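Local coordinates for protein macrolide 2'-phosphotransferase MphH (Brachybacterium faecium, PDB 5UXD) that binds azithromycin and, as a macrolide 2'-phosphotransferase, probably gives resistance by moving a phosphate group onto the 2'-hydroxyl of macrolide antibiotics, at residues Phe231-Ala236 and Arg261-Met266; Tyr121-Gly126 and Phe241-Gln246; Val193-Glu198 and Pro225-Met230. One frame throughout, in Å; residues are numbered along the deposited sequence. Where two conformers were deposited one is given.

Contact 1: Phe231-Ala236 and Arg261-Met266. With ZIT (azithromycin), chain C.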
loop_
_atom_site.group_PDB
_atom_site.type_symbol
_atom_site.label_atom_id
_atom_site.label_comp_id
_atom_site.label_asym_id
_atom_site.label_seq_id
_atom_site.Cartn_x
_atom_site.Cartn_y
_atom_site.Cartn_z
ATOM N N PHE A 231 7.288 -6.756 3.882
ATOM C CA PHE A 231 6.325 -7.828 3.634
ATOM C C PHE A 231 6.991 -9.019 2.952
ATOM O O PHE A 231 6.669 -10.177 3.253
ATOM C CB PHE A 231 5.125 -7.295 2.825
ATOM C CG PHE A 231 4.392 -6.156 3.523
ATOM C CD1 PHE A 231 3.622 -6.397 4.646
ATOM C CD2 PHE A 231 4.535 -4.838 3.089
ATOM C CE1 PHE A 231 2.977 -5.351 5.308
ATOM C CE2 PHE A 231 3.890 -3.792 3.749
ATOM C CZ PHE A 231 3.114 -4.054 4.857
ATOM N N HIS A 232 7.942 -8.756 2.051
ATOM C CA HIS A 232 8.750 -9.832 1.486
ATOM C C HIS A 232 9.604 -10.504 2.560
ATOM O O HIS A 232 9.721 -11.734 2.591
ATOM C CB HIS A 232 9.624 -9.282 0.358
ATOM C CG HIS A 232 10.207 -10.334 -0.537
ATOM N ND1 HIS A 232 11.544 -10.658 -0.527
ATOM C CD2 HIS A 232 9.631 -11.148 -1.454
ATOM C CE1 HIS A 232 11.774 -11.617 -1.407
ATOM N NE2 HIS A 232 10.628 -11.940 -1.981
ATOM N N GLN A 233 10.195 -9.712 3.460
ATOM C CA GLN A 233 11.075 -10.284 4.467
ATOM C C GLN A 233 10.334 -11.253 5.375
ATOM O O GLN A 233 10.882 -12.303 5.746
ATOM C CB GLN A 233 11.743 -9.182 5.294
ATOM C CG GLN A 233 12.955 -9.677 6.100
ATOM C CD GLN A 233 12.556 -10.276 7.455
ATOM O OE1 GLN A 233 11.593 -9.829 8.074
ATOM N NE2 GLN A 233 13.301 -11.276 7.918
ATOM N N VAL A 234 9.090 -10.932 5.742
ATOM C CA VAL A 234 8.394 -11.805 6.681
ATOM C C VAL A 234 7.809 -13.045 6.003
ATOM O O VAL A 234 7.527 -14.038 6.691
ATOM C CB VAL A 234 7.318 -11.020 7.455
ATOM C CG1 VAL A 234 7.962 -9.939 8.342
ATOM C CG2 VAL A 234 6.325 -10.408 6.502
ATOM N N SER A 235 7.650 -13.051 4.670
ATOM C CA SER A 235 6.978 -14.157 3.995
ATOM C C SER A 235 7.901 -15.062 3.190
ATOM O O SER A 235 7.553 -16.228 2.966
ATOM C CB SER A 235 5.866 -13.632 3.064
ATOM O OG SER A 235 6.385 -12.930 1.940
ATOM N N ALA A 236 9.033 -14.579 2.773
ATOM C CA ALA A 236 9.935 -15.318 1.900
ATOM C C ALA A 236 11.028 -16.014 2.707
ATOM O O ALA A 236 11.423 -15.527 3.765
ATOM C CB ALA A 236 10.576 -14.361 0.890
ATOM N N ARG A 261 16.330 -7.787 10.364
ATOM C CA ARG A 261 15.891 -7.800 11.757
ATOM C C ARG A 261 14.805 -6.759 11.986
ATOM O O ARG A 261 13.735 -7.065 12.526
ATOM C CB ARG A 261 17.102 -7.554 12.668
ATOM C CG ARG A 261 16.800 -7.307 14.146
ATOM C CD ARG A 261 18.038 -6.734 14.870
ATOM N NE ARG A 261 19.230 -7.550 14.641
ATOM C CZ ARG A 261 20.477 -7.083 14.608
ATOM N NH1 ARG A 261 20.722 -5.790 14.794
ATOM N NH2 ARG A 261 21.483 -7.915 14.387
ATOM N N HIS A 262 15.081 -5.516 11.577
ATOM C CA HIS A 262 14.133 -4.405 11.641
ATOM C C HIS A 262 12.778 -4.764 11.019
ATOM O O HIS A 262 11.723 -4.478 11.599
ATOM C CB HIS A 262 14.767 -3.202 10.921
ATOM C CG HIS A 262 13.955 -1.943 10.958
ATOM N ND1 HIS A 262 13.503 -1.375 12.130
ATOM C CD2 HIS A 262 13.557 -1.115 9.963
ATOM C CE1 HIS A 262 12.844 -0.261 11.851
ATOM N NE2 HIS A 262 12.859 -0.082 10.542
ATOM N N CYS A 263 12.792 -5.391 9.837
ATOM C CA CYS A 263 11.542 -5.721 9.141
ATOM C C CYS A 263 10.642 -6.613 9.993
ATOM O O CYS A 263 9.436 -6.371 10.100
ATOM C CB CYS A 263 11.834 -6.412 7.801
ATOM S SG CYS A 263 12.470 -5.373 6.495
ATOM N N THR A 264 11.208 -7.672 10.581
ATOM C CA THR A 264 10.401 -8.595 11.376
ATOM C C THR A 264 9.906 -7.936 12.662
ATOM O O THR A 264 8.767 -8.164 13.083
ATOM C CB THR A 264 11.206 -9.866 11.675
ATOM O OG1 THR A 264 11.149 -10.723 10.528
ATOM C CG2 THR A 264 10.632 -10.627 12.891
ATOM N N GLU A 265 10.752 -7.128 13.314
ATOM C CA GLU A 265 10.291 -6.422 14.507
ATOM C C GLU A 265 9.171 -5.456 14.159
ATOM O O GLU A 265 8.174 -5.352 14.883
ATOM C CB GLU A 265 11.448 -5.664 15.168
ATOM C CG GLU A 265 12.504 -6.584 15.758
ATOM C CD GLU A 265 11.884 -7.738 16.509
ATOM O OE1 GLU A 265 11.397 -7.521 17.644
ATOM O OE2 GLU A 265 11.873 -8.855 15.958
ATOM N N MET A 266 9.338 -4.742 13.059
ATOM C CA MET A 266 8.345 -3.774 12.632
ATOM C C MET A 266 7.004 -4.432 12.326
ATOM O O MET A 266 5.960 -3.906 12.669
ATOM C CB MET A 266 8.852 -2.971 11.438
ATOM C CG MET A 266 7.950 -1.815 11.057
ATOM S SD MET A 266 8.824 -0.521 10.160
ATOM C CE MET A 266 9.697 -1.486 8.937
HETATM C C1 ZIT C . -1.466 -7.107 6.316
HETATM C C2 ZIT C . -1.737 -5.572 6.160
HETATM C C3 ZIT C . -2.601 -5.193 7.339
HETATM C C4 ZIT C . -4.055 -5.237 6.804
HETATM C C5 ZIT C . -5.083 -4.836 7.877
HETATM C C6 ZIT C . -5.844 -6.067 8.290
HETATM C C7 ZIT C . -6.979 -6.379 7.288
HETATM C C8 ZIT C . -7.749 -7.659 7.753
HETATM C C9 ZIT C . -7.405 -8.874 6.847
HETATM N N10 ZIT C . -6.061 -9.521 7.291
HETATM C C11 ZIT C . -5.321 -10.148 6.209
HETATM C C12 ZIT C . -3.817 -9.906 6.419
HETATM C C13 ZIT C . -2.914 -10.180 5.213
HETATM C C14 ZIT C . -1.605 -9.413 5.396
HETATM C C15 ZIT C . -0.579 -9.918 4.400
HETATM C C16 ZIT C . 0.684 -8.999 4.413
HETATM C C17 ZIT C . -0.447 -4.828 6.001
HETATM C C18 ZIT C . -4.144 -4.373 5.571
HETATM C C19 ZIT C . -6.417 -5.847 9.696
HETATM C C20 ZIT C . -9.178 -7.401 7.735
HETATM C C21 ZIT C . -6.298 -10.423 8.427
HETATM C C22 ZIT C . -5.629 -11.629 6.117
HETATM C C23 ZIT C . -3.560 -9.735 3.892
HETATM O O1 ZIT C . -1.018 -7.542 7.360
HETATM O O6 ZIT C . -4.978 -7.192 8.334
HETATM O O12 ZIT C . -3.338 -10.672 7.499
HETATM O O13 ZIT C . -2.629 -11.593 5.153
HETATM O O14 ZIT C . -1.804 -8.009 5.151
HETATM C C1A ZIT C . -5.854 -2.566 7.888
HETATM C C2A ZIT C . -6.682 -1.561 7.116
HETATM C C3A ZIT C . -6.372 -0.190 7.598
HETATM C C4A ZIT C . -6.582 -0.090 9.055
HETATM C C5A ZIT C . -5.952 -1.234 9.860
HETATM C C6A ZIT C . -6.426 -1.253 11.254
HETATM C C7A ZIT C . -8.613 0.628 7.170
HETATM C C8A ZIT C . -6.818 2.181 7.156
HETATM O O1A ZIT C . -5.989 -3.862 7.366
HETATM O O2A ZIT C . -6.431 -1.652 5.711
HETATM N N3A ZIT C . -7.219 0.798 6.857
HETATM O O5A ZIT C . -6.243 -2.562 9.303
HETATM C C1B ZIT C . -1.360 -4.032 9.045
HETATM C C2B ZIT C . -0.477 -2.812 9.107
HETATM C C3B ZIT C . -1.161 -1.620 9.676
HETATM C C4B ZIT C . -1.787 -1.947 10.979
HETATM C C5B ZIT C . -2.745 -3.097 10.829
HETATM C C6B ZIT C . -3.368 -3.346 12.170
HETATM C C7B ZIT C . -0.096 -0.468 9.851
HETATM C C8B ZIT C . -1.882 -0.312 7.767
HETATM O O1B ZIT C . -2.259 -3.920 7.950
HETATM O O3B ZIT C . -2.229 -1.205 8.798
HETATM O O4B ZIT C . -2.595 -0.829 11.410
HETATM O O5B ZIT C . -2.103 -4.321 10.312
#
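Helix 231-235 crosses helix 261-266 almost at a right angle (88°), the axes of the two segments passing 8.8 Å apart, so that contact is limited to a small patch around Gln233, Val234, Cys263 and Thr264. A single hydrogen bond supplies the polar part: OG1 of Thr264 donates to OE1 of Gln233 over 2.6 Å. The hydroxyl lies in the plane of the carboxamide and meets one lone pair of its oxygen, with a C=O...donor angle of 118°. Gln233 reaches it because CG stands anti to the backbone N (chi1 -164°) and the chain then bends at chi2, which brings the amide group across the threonine side chain at roughly a right angle. Alongside this bond come van der Waals contacts. CB of Gln233 rests on CB of Cys263 at 3.7 Å, and SG of Cys263 is 4.1 Å from the same Gln233 CB, while CG1 of Val234 lies 3.9 Å from OG1 of Thr264, the two side chains crossing obliquely. Ligand contact comes from the other side of the same short helix. Phe231 turns away from 261-266, and its CE1 lies 3.5 Å from the methyl C17 of azithromycin, its CD1 3.9 Å from C16 at the end of the ethyl group; the ring also meets that of Tyr200. On the far side of helix 261-266, Glu265 forms a salt bridge with Arg177 of helix 172-183. Such crossed helices belong to the helical C-terminal lobe of kinase-like antibiotic phosphotransferases, and here one of them forms part of the wall of the macrolide pocket.

Contact 2: Tyr121-Gly126 and Phe241-Gln246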
loop_
_atom_site.group_PDB
_atom_site.type_symbol
_atom_site.label_atom_id
_atom_site.label_comp_id
_atom_site.label_asym_id
_atom_site.label_seq_id
_atom_site.Cartn_x
_atom_site.Cartn_y
_atom_site.Cartn_z
ATOM N N TYR A 121 10.246 -13.283 -8.607
ATOM C CA TYR A 121 9.541 -12.209 -7.904
ATOM C C TYR A 121 10.485 -11.425 -6.999
ATOM O O TYR A 121 10.388 -10.193 -6.904
ATOM C CB TYR A 121 8.381 -12.776 -7.081
ATOM C CG TYR A 121 7.521 -11.698 -6.449
ATOM C CD1 TYR A 121 6.476 -11.122 -7.159
ATOM C CD2 TYR A 121 7.766 -11.249 -5.146
ATOM C CE1 TYR A 121 5.687 -10.137 -6.601
ATOM C CE2 TYR A 121 6.984 -10.256 -4.580
ATOM C CZ TYR A 121 5.939 -9.710 -5.318
ATOM O OH TYR A 121 5.144 -8.729 -4.775
ATOM N N ALA A 122 11.371 -12.126 -6.295
ATOM C CA ALA A 122 12.340 -11.459 -5.426
ATOM C C ALA A 122 13.175 -10.452 -6.211
ATOM O O ALA A 122 13.337 -9.301 -5.782
ATOM C CB ALA A 122 13.241 -12.496 -4.741
ATOM N N ARG A 123 13.700 -10.857 -7.378
ATOM C CA ARG A 123 14.500 -9.903 -8.150
ATOM C C ARG A 123 13.649 -8.780 -8.728
ATOM O O ARG A 123 14.096 -7.626 -8.784
ATOM C CB ARG A 123 15.270 -10.604 -9.276
ATOM C CG ARG A 123 16.323 -11.553 -8.772
ATOM C CD ARG A 123 17.087 -12.216 -9.895
ATOM N NE ARG A 123 16.573 -13.556 -10.145
ATOM C CZ ARG A 123 15.901 -13.905 -11.236
ATOM N NH1 ARG A 123 15.679 -13.019 -12.202
ATOM N NH2 ARG A 123 15.478 -15.150 -11.376
ATOM N N SER A 124 12.422 -9.082 -9.159
ATOM C CA SER A 124 11.545 -8.038 -9.672
ATOM C C SER A 124 11.211 -7.022 -8.587
ATOM O O SER A 124 11.275 -5.808 -8.816
ATOM C CB SER A 124 10.274 -8.674 -10.242
ATOM O OG SER A 124 9.356 -7.687 -10.661
ATOM N N LEU A 125 10.880 -7.505 -7.390
ATOM C CA LEU A 125 10.549 -6.613 -6.283
ATOM C C LEU A 125 11.726 -5.713 -5.916
ATOM O O LEU A 125 11.572 -4.494 -5.773
ATOM C CB LEU A 125 10.096 -7.428 -5.070
ATOM C CG LEU A 125 9.825 -6.543 -3.848
ATOM C CD1 LEU A 125 8.601 -5.676 -4.108
ATOM C CD2 LEU A 125 9.621 -7.376 -2.595
ATOM N N GLY A 126 12.913 -6.291 -5.759
ATOM C CA GLY A 126 14.068 -5.471 -5.410
ATOM C C GLY A 126 14.363 -4.412 -6.456
ATOM O O GLY A 126 14.776 -3.297 -6.125
ATOM N N PHE A 241 14.791 -13.543 0.424
ATOM C CA PHE A 241 14.907 -12.128 0.777
ATOM C C PHE A 241 16.280 -11.580 0.393
ATOM O O PHE A 241 16.397 -10.432 -0.054
ATOM C CB PHE A 241 14.641 -11.905 2.270
ATOM C CG PHE A 241 14.621 -10.430 2.666
ATOM C CD1 PHE A 241 13.653 -9.593 2.161
ATOM C CD2 PHE A 241 15.587 -9.898 3.533
ATOM C CE1 PHE A 241 13.615 -8.247 2.501
ATOM C CE2 PHE A 241 15.562 -8.530 3.893
ATOM C CZ PHE A 241 14.573 -7.713 3.368
ATOM N N GLU A 242 17.335 -12.396 0.534
ATOM C CA GLU A 242 18.663 -11.920 0.160
ATOM C C GLU A 242 18.768 -11.664 -1.345
ATOM O O GLU A 242 19.463 -10.734 -1.765
ATOM C CB GLU A 242 19.733 -12.912 0.635
ATOM C CG GLU A 242 21.160 -12.579 0.189
ATOM C CD GLU A 242 21.562 -11.134 0.483
ATOM O OE1 GLU A 242 22.151 -10.484 -0.412
ATOM O OE2 GLU A 242 21.293 -10.649 1.606
ATOM N N VAL A 243 18.096 -12.479 -2.173
ATOM C CA VAL A 243 18.041 -12.210 -3.613
ATOM C C VAL A 243 17.378 -10.856 -3.877
ATOM O O VAL A 243 17.813 -10.085 -4.747
ATOM C CB VAL A 243 17.294 -13.350 -4.340
ATOM C CG1 VAL A 243 16.872 -12.927 -5.750
ATOM C CG2 VAL A 243 18.148 -14.623 -4.412
ATOM N N ALA A 244 16.310 -10.545 -3.134
ATOM C CA ALA A 244 15.655 -9.243 -3.244
ATOM C C ALA A 244 16.584 -8.109 -2.834
ATOM O O ALA A 244 16.625 -7.066 -3.494
ATOM C CB ALA A 244 14.393 -9.221 -2.380
ATOM N N LEU A 245 17.321 -8.293 -1.735
ATOM C CA LEU A 245 18.284 -7.287 -1.293
ATOM C C LEU A 245 19.385 -7.055 -2.321
ATOM O O LEU A 245 19.866 -5.924 -2.478
ATOM C CB LEU A 245 18.895 -7.719 0.038
ATOM C CG LEU A 245 18.018 -7.587 1.272
ATOM C CD1 LEU A 245 18.773 -8.176 2.481
ATOM C CD2 LEU A 245 17.693 -6.118 1.504
ATOM N N GLN A 246 19.847 -8.117 -2.986
ATOM C CA GLN A 246 20.891 -7.959 -3.998
ATOM C C GLN A 246 20.387 -7.142 -5.183
ATOM O O GLN A 246 21.066 -6.221 -5.652
ATOM C CB GLN A 246 21.379 -9.336 -4.461
ATOM C CG GLN A 246 22.230 -9.310 -5.716
ATOM C CD GLN A 246 23.653 -8.890 -5.415
ATOM O OE1 GLN A 246 24.112 -9.019 -4.281
ATOM N NE2 GLN A 246 24.362 -8.388 -6.429
#
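Ala122 and Ala244 mark the tight side of the meeting between helices 119-133 and 238-250: CA of Ala122 lies 4.5 Å from CA of Ala244, and the segment axes approach to 7.3 Å. Backbone meets backbone here. The carbonyl O of Ala122 receives a CA-H...O contact from CA of Ala244 at 3.4 Å, and Gly126, one turn further on and without a side chain, offers its own CA to the O of Ala244 at 3.6 Å. The methyl groups of Ala122 and Ala244 complete this seam, CB to CB at 4.2 Å, and His232 of helix 230-235 covers its inner edge. The solvent side rests on a single side-chain crossing. Val243 holds CG1 anti to its backbone N (chi1 164°), which sets that methyl 3.8 Å from CB of Ala122 and, close at this one point, 3.4 Å from CG of Arg123. The arginine crosses it obliquely, and the rest of its chain bends at chi3 and leads off along the exposed surface. No hydrogen bond joins the two segments. Helices running in the same general direction and crossing at -36°, with Ala122 and Gly126 of one facing Ala244 of the other and CA-H...O contacts between them, resemble the small-xxx-small packing best known from GxxxG pairs.

Contact 3: Val193-Glu198 and Pro225-Met230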
loop_
_atom_site.group_PDB
_atom_site.type_symbol
_atom_site.label_atom_id
_atom_site.label_comp_id
_atom_site.label_asym_id
_atom_site.label_seq_id
_atom_site.Cartn_x
_atom_site.Cartn_y
_atom_site.Cartn_z
ATOM N N VAL A 193 13.502 7.769 2.079
ATOM C CA VAL A 193 13.223 7.651 0.652
ATOM C C VAL A 193 11.719 7.757 0.457
ATOM O O VAL A 193 10.938 7.627 1.397
ATOM C CB VAL A 193 13.714 6.311 0.063
ATOM C CG1 VAL A 193 15.252 6.188 0.147
ATOM C CG2 VAL A 193 13.037 5.149 0.791
ATOM N N LEU A 194 11.308 7.971 -0.793
ATOM C CA LEU A 194 9.901 7.819 -1.143
ATOM C C LEU A 194 9.521 6.351 -1.041
ATOM O O LEU A 194 10.193 5.492 -1.624
ATOM C CB LEU A 194 9.639 8.331 -2.554
ATOM C CG LEU A 194 8.258 8.021 -3.153
ATOM C CD1 LEU A 194 7.143 8.638 -2.302
ATOM C CD2 LEU A 194 8.149 8.504 -4.598
ATOM N N THR A 195 8.473 6.057 -0.278
ATOM C CA THR A 195 8.034 4.679 -0.097
ATOM C C THR A 195 6.578 4.515 -0.516
ATOM O O THR A 195 5.790 5.465 -0.505
ATOM C CB THR A 195 8.191 4.198 1.360
ATOM O OG1 THR A 195 7.293 4.916 2.217
ATOM C CG2 THR A 195 9.636 4.382 1.857
ATOM N N HIS A 196 6.236 3.280 -0.885
ATOM C CA HIS A 196 4.846 2.906 -1.138
ATOM C C HIS A 196 4.056 2.711 0.161
ATOM O O HIS A 196 2.952 3.251 0.308
ATOM C CB HIS A 196 4.799 1.636 -1.986
ATOM C CG HIS A 196 3.409 1.171 -2.298
ATOM N ND1 HIS A 196 2.630 0.496 -1.382
ATOM C CD2 HIS A 196 2.661 1.277 -3.421
ATOM C CE1 HIS A 196 1.460 0.214 -1.923
ATOM N NE2 HIS A 196 1.455 0.671 -3.164
ATOM N N GLY A 197 4.577 1.896 1.092
ATOM C CA GLY A 197 3.997 1.728 2.417
ATOM C C GLY A 197 3.203 0.455 2.636
ATOM O O GLY A 197 2.946 0.092 3.792
ATOM N N GLU A 198 2.795 -0.221 1.573
ATOM C CA GLU A 198 1.986 -1.425 1.699
ATOM C C GLU A 198 2.284 -2.331 0.508
ATOM O O GLU A 198 1.390 -2.813 -0.192
ATOM C CB GLU A 198 0.502 -1.074 1.809
ATOM C CG GLU A 198 -0.171 -1.691 3.030
ATOM C CD GLU A 198 -1.545 -1.116 3.297
ATOM O OE1 GLU A 198 -1.671 -0.258 4.197
ATOM O OE2 GLU A 198 -2.494 -1.521 2.601
ATOM N N PRO A 225 12.987 3.214 4.369
ATOM C CA PRO A 225 13.066 2.312 3.200
ATOM C C PRO A 225 12.608 0.887 3.480
ATOM O O PRO A 225 12.154 0.191 2.557
ATOM C CB PRO A 225 14.559 2.348 2.841
ATOM C CG PRO A 225 15.049 3.681 3.381
ATOM C CD PRO A 225 14.265 3.901 4.645
ATOM N N ALA A 226 12.734 0.419 4.727
ATOM C CA ALA A 226 12.389 -0.967 5.041
ATOM C C ALA A 226 10.907 -1.255 4.857
ATOM O O ALA A 226 10.523 -2.416 4.648
ATOM C CB ALA A 226 12.792 -1.286 6.482
ATOM N N LYS A 227 10.058 -0.236 4.978
ATOM C CA LYS A 227 8.621 -0.455 4.849
ATOM C C LYS A 227 8.273 -1.211 3.575
ATOM O O LYS A 227 7.326 -2.013 3.563
ATOM C CB LYS A 227 7.884 0.880 4.866
ATOM C CG LYS A 227 7.998 1.638 6.157
ATOM C CD LYS A 227 7.249 2.961 6.049
ATOM C CE LYS A 227 5.749 2.740 5.873
ATOM N NZ LYS A 227 4.991 4.024 5.978
ATOM N N ASP A 228 9.033 -0.985 2.501
ATOM C CA ASP A 228 8.697 -1.563 1.206
ATOM C C ASP A 228 9.334 -2.928 0.988
ATOM O O ASP A 228 9.014 -3.593 -0.000
ATOM C CB ASP A 228 9.105 -0.612 0.066
ATOM C CG ASP A 228 8.179 0.590 -0.049
ATOM O OD1 ASP A 228 7.050 0.486 0.461
ATOM O OD2 ASP A 228 8.575 1.624 -0.642
ATOM N N LEU A 229 10.227 -3.344 1.877
ATOM C CA LEU A 229 10.819 -4.665 1.829
ATOM C C LEU A 229 10.293 -5.585 2.919
ATOM O O LEU A 229 10.474 -6.799 2.820
ATOM C CB LEU A 229 12.352 -4.570 1.954
ATOM C CG LEU A 229 13.011 -3.788 0.815
ATOM C CD1 LEU A 229 14.456 -3.398 1.186
ATOM C CD2 LEU A 229 12.983 -4.613 -0.447
ATOM N N MET A 230 9.695 -4.970 3.924
ATOM C CA MET A 230 9.215 -5.837 5.068
ATOM C C MET A 230 8.193 -6.999 4.833
ATOM O O MET A 230 8.267 -8.175 5.337
ATOM C CB MET A 230 8.658 -4.950 6.170
ATOM C CG MET A 230 7.381 -4.255 5.786
ATOM S SD MET A 230 6.777 -3.261 7.150
ATOM C CE MET A 230 6.855 -4.448 8.471
HETATM O O HOH W 1 4.730 4.688 3.417
HETATM O O HOH W 2 4.780 -0.985 5.322
#
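The carboxylate of buried Asp228 grips two consecutive backbone amides with both its oxygens. OD2 accepts from His196 N at 2.9 Å (159°), and OD1 from Gly197 N, also at 2.9 Å and almost straight (176°). Each oxygen uses its syn lone pair, so the bonds fix the rotation of the group as well as its position. At the strand end, CG2 of Val193 meets CG of Pro225 at 3.6 Å, the two side chains crossing at about a right angle, and Lys227 lays CE over CA of Gly197 at 4.0 Å. The backbone held in this way is the His-Gly-Glu turn that, as in related phosphotransferases, probably begins the catalytic loop; Asp228 probably corresponds to the conserved aspartate that in protein kinases holds the backbone of the HRD loop. Gly197 takes a positive phi (103°) in the turn. Just beyond it, Glu198 N donates to ND1 of His196 at 3.0 Å, in the ring plane, and Glu198 goes on to touch azithromycin. Lys227 NZ donates to a water (2.7 Å) that bonds in turn to Thr195 OG1 (2.8 Å). A second water donates to Gly197 O at 2.6 Å and, at longer range, to Lys227 O. Farther out, Thr195 OG1 also hydrogen-bonds to Ala221 O, and NE2 of His196 bonds to Leu215 O, which pins the imidazole at both nitrogens. His133 of helix 119-133 supplies Asp228 OD2 with a further hydrogen bond.

All three contacts lie together, their centres 12 to 14 Å apart. Contact 3 closes first along the chain and is nested inside the loop closed by contact 2; contact 1 opens after contact 3, and its segments alternate with those of contact 2. Segment 225-230 runs directly into helix 230-235 of contact 1, and helices 230-235, 238-250 and 259-268 then follow one another. His232 of contact 1 packs on contact 2, its CB 3.5 Å from CD2 of Leu125; Cys263 SG of contact 1 lies 3.6 Å from CA of Met230 in contact 3. The loop at 193-198 and Phe231 of the macrolide pocket are thus tied to the same group of consecutive helices.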